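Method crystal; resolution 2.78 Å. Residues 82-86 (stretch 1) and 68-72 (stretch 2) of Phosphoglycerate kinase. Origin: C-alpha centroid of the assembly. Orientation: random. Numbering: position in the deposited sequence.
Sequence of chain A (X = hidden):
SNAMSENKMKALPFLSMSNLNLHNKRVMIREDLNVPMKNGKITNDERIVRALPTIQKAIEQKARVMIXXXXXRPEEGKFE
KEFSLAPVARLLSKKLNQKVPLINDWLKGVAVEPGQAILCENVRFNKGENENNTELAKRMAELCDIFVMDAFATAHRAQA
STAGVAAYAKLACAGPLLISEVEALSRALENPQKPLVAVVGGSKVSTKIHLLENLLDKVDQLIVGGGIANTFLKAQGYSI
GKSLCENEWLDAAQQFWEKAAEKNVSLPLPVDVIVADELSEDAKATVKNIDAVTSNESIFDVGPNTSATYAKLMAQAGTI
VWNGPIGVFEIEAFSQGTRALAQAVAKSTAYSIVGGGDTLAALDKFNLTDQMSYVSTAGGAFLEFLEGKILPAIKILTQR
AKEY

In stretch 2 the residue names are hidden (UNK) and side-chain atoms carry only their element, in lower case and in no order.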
# COMPACT_ATOMS: atom_id res chain seq x y z
N GLU A 82 18.10 19.90 3.59
CA GLU A 82 16.66 19.66 3.45
C GLU A 82 16.31 18.16 3.28
O GLU A 82 15.26 17.72 3.72
CB GLU A 82 16.15 20.47 2.25
CG GLU A 82 14.66 20.70 2.21
CD GLU A 82 14.26 21.71 1.14
OE1 GLU A 82 13.80 22.82 1.50
OE2 GLU A 82 14.41 21.40 -0.07
N PHE A 83 17.19 17.40 2.64
CA PHE A 83 16.97 15.98 2.44
C PHE A 83 18.06 15.16 3.14
O PHE A 83 18.46 14.10 2.66
CB PHE A 83 16.94 15.68 0.94
CG PHE A 83 15.98 16.54 0.15
CD1 PHE A 83 14.61 16.27 0.18
CD2 PHE A 83 16.43 17.60 -0.64
CE1 PHE A 83 13.71 17.06 -0.54
CE2 PHE A 83 15.53 18.38 -1.37
CZ PHE A 83 14.18 18.11 -1.32
N SER A 84 18.51 15.64 4.28
CA SER A 84 19.48 14.91 5.08
C SER A 84 18.76 14.00 6.09
O SER A 84 17.79 14.41 6.71
CB SER A 84 20.39 15.90 5.82
OG SER A 84 21.50 15.24 6.42
N LEU A 85 19.24 12.77 6.26
CA LEU A 85 18.72 11.89 7.30
C LEU A 85 19.23 12.24 8.71
O LEU A 85 19.16 11.43 9.64
CB LEU A 85 19.07 10.43 6.96
CG LEU A 85 18.22 9.75 5.88
CD1 LEU A 85 18.79 8.38 5.50
CD2 LEU A 85 16.78 9.63 6.36
N ALA A 86 19.73 13.46 8.90
CA ALA A 86 20.28 13.90 10.19
C ALA A 86 19.24 13.83 11.31
O ALA A 86 19.49 13.15 12.31
CB ALA A 86 20.89 15.33 10.08
N UNK A 68 20.05 1.82 5.86
CA UNK A 68 19.95 2.47 4.55
C UNK A 68 18.52 2.99 4.33
O UNK A 68 17.55 2.30 4.65
c UNK A 68 21.30 0.78 1.33
c UNK A 68 22.43 2.64 2.63
c UNK A 68 20.33 1.45 3.48
c UNK A 68 21.09 1.96 2.26
N UNK A 69 18.38 4.22 3.83
CA UNK A 69 17.04 4.77 3.58
C UNK A 69 17.02 5.94 2.59
O UNK A 69 18.04 6.54 2.29
o UNK A 69 14.99 5.51 4.62
c UNK A 69 16.36 5.24 4.87
N UNK A 70 15.83 6.21 2.08
CA UNK A 70 15.63 7.35 1.22
C UNK A 70 14.98 8.46 2.05
O UNK A 70 14.59 8.22 3.18
c UNK A 70 12.23 7.29 0.10
n UNK A 70 11.22 6.48 0.54
c UNK A 70 14.81 6.98 -0.03
c UNK A 70 11.73 5.33 0.95
c UNK A 70 13.39 6.61 0.27
n UNK A 70 13.04 5.39 0.81
N UNK A 71 14.93 9.67 1.49
CA UNK A 71 14.22 10.79 2.12
C UNK A 71 13.90 11.81 1.05
O UNK A 71 14.79 12.33 0.40
c UNK A 71 15.07 11.43 3.22
c UNK A 71 14.36 12.37 4.20
c UNK A 71 13.68 13.49 3.48
c UNK A 71 15.37 12.95 5.19
N UNK A 72 12.62 12.08 0.85
CA UNK A 72 12.19 13.00 -0.18
C UNK A 72 12.65 12.64 -1.58
O UNK A 72 12.88 11.47 -1.91

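Position 68 carries four side-chain atoms, all carbon. The chain forks at the second carbon, where two terminal carbons are attached. Its CA-to-CB bond points away from stretch 1, and its side chain does not reach stretch 1. A four-carbon side chain forked at the second atom is leucine, so this is Leu68. It lies in a strand that begins earlier in the chain. Its side chain is buried but plays no part in this contact.

Position 69 has one carbon followed by one oxygen. Its CA-to-CB bond points toward stretch 1. The side-chain carbon, CB, lies 4.0 Å from CD1 of Leu85. The backbone comes slightly closer, with O of position 69 at 3.8 Å from the same Leu85 CD1. A single carbon ending in oxygen identifies Ser69. Its chi1 is t. The hydroxyl OG has a hydrogen-bonding partner elsewhere in the structure, so it needs none from stretch 1.

Position 70 has one carbon and then a five-membered ring of three carbons and two nitrogens. The CA-to-CB bond points away from stretch 1, and the side chain does not reach stretch 1. The residue meets stretch 1 through its backbone instead: O of position 70 lies 4.1 Å from Leu85 CD2. Only histidine has such an imidazole ring, so this is His70. Atom ND1 is hydrogen-bonded elsewhere in the structure.

Position 71 again has four side-chain carbons, forked at the second. Its CA-to-CB bond points toward stretch 1. One branch tip lies 3.2 Å from the backbone O of Ser84. The composition and fork give Leu71, with both chi angles t. The close atom is CD1, which also lies 3.8 Å from CD2 of Leu85. The other tip, CD2, faces the phenylalanine, 4.4 Å from Phe83 CD1. The backbone O of Leu71 is 4.0 Å from that same ring atom.

Position 72 has no side-chain atoms. Its CA lies 4.1 Å from CD1 of Phe83. The absence of a CB means glycine, Gly72. The backbone agrees: phi is 57° and psi is -154°, and positive phi favours glycine. Space is also short, because an ideal CB here would point toward stretch 1 and sit only 2.7 Å from Phe83 CD1, a clash.

The contact is small, with 291 Å² buried in total, and no hydrogen bond crosses it. It works by apolar packing around Leu71, the residue most covered by the other stretch. The CA atoms of Phe83 and Leu71 are 5.9 Å apart, the nearest such pair. Leu71 reaches both Phe83 and Leu85 through its forked end. Leu85 leaves its backbone sideways, but its end comes nearer to stretch 2 and packs against Ser69 as well as Leu71. Phe83 approaches Gly72 obliquely. The bare CA of Gly72 leaves room for the ring.

Stretch 2, residues 68-72: LSHLG
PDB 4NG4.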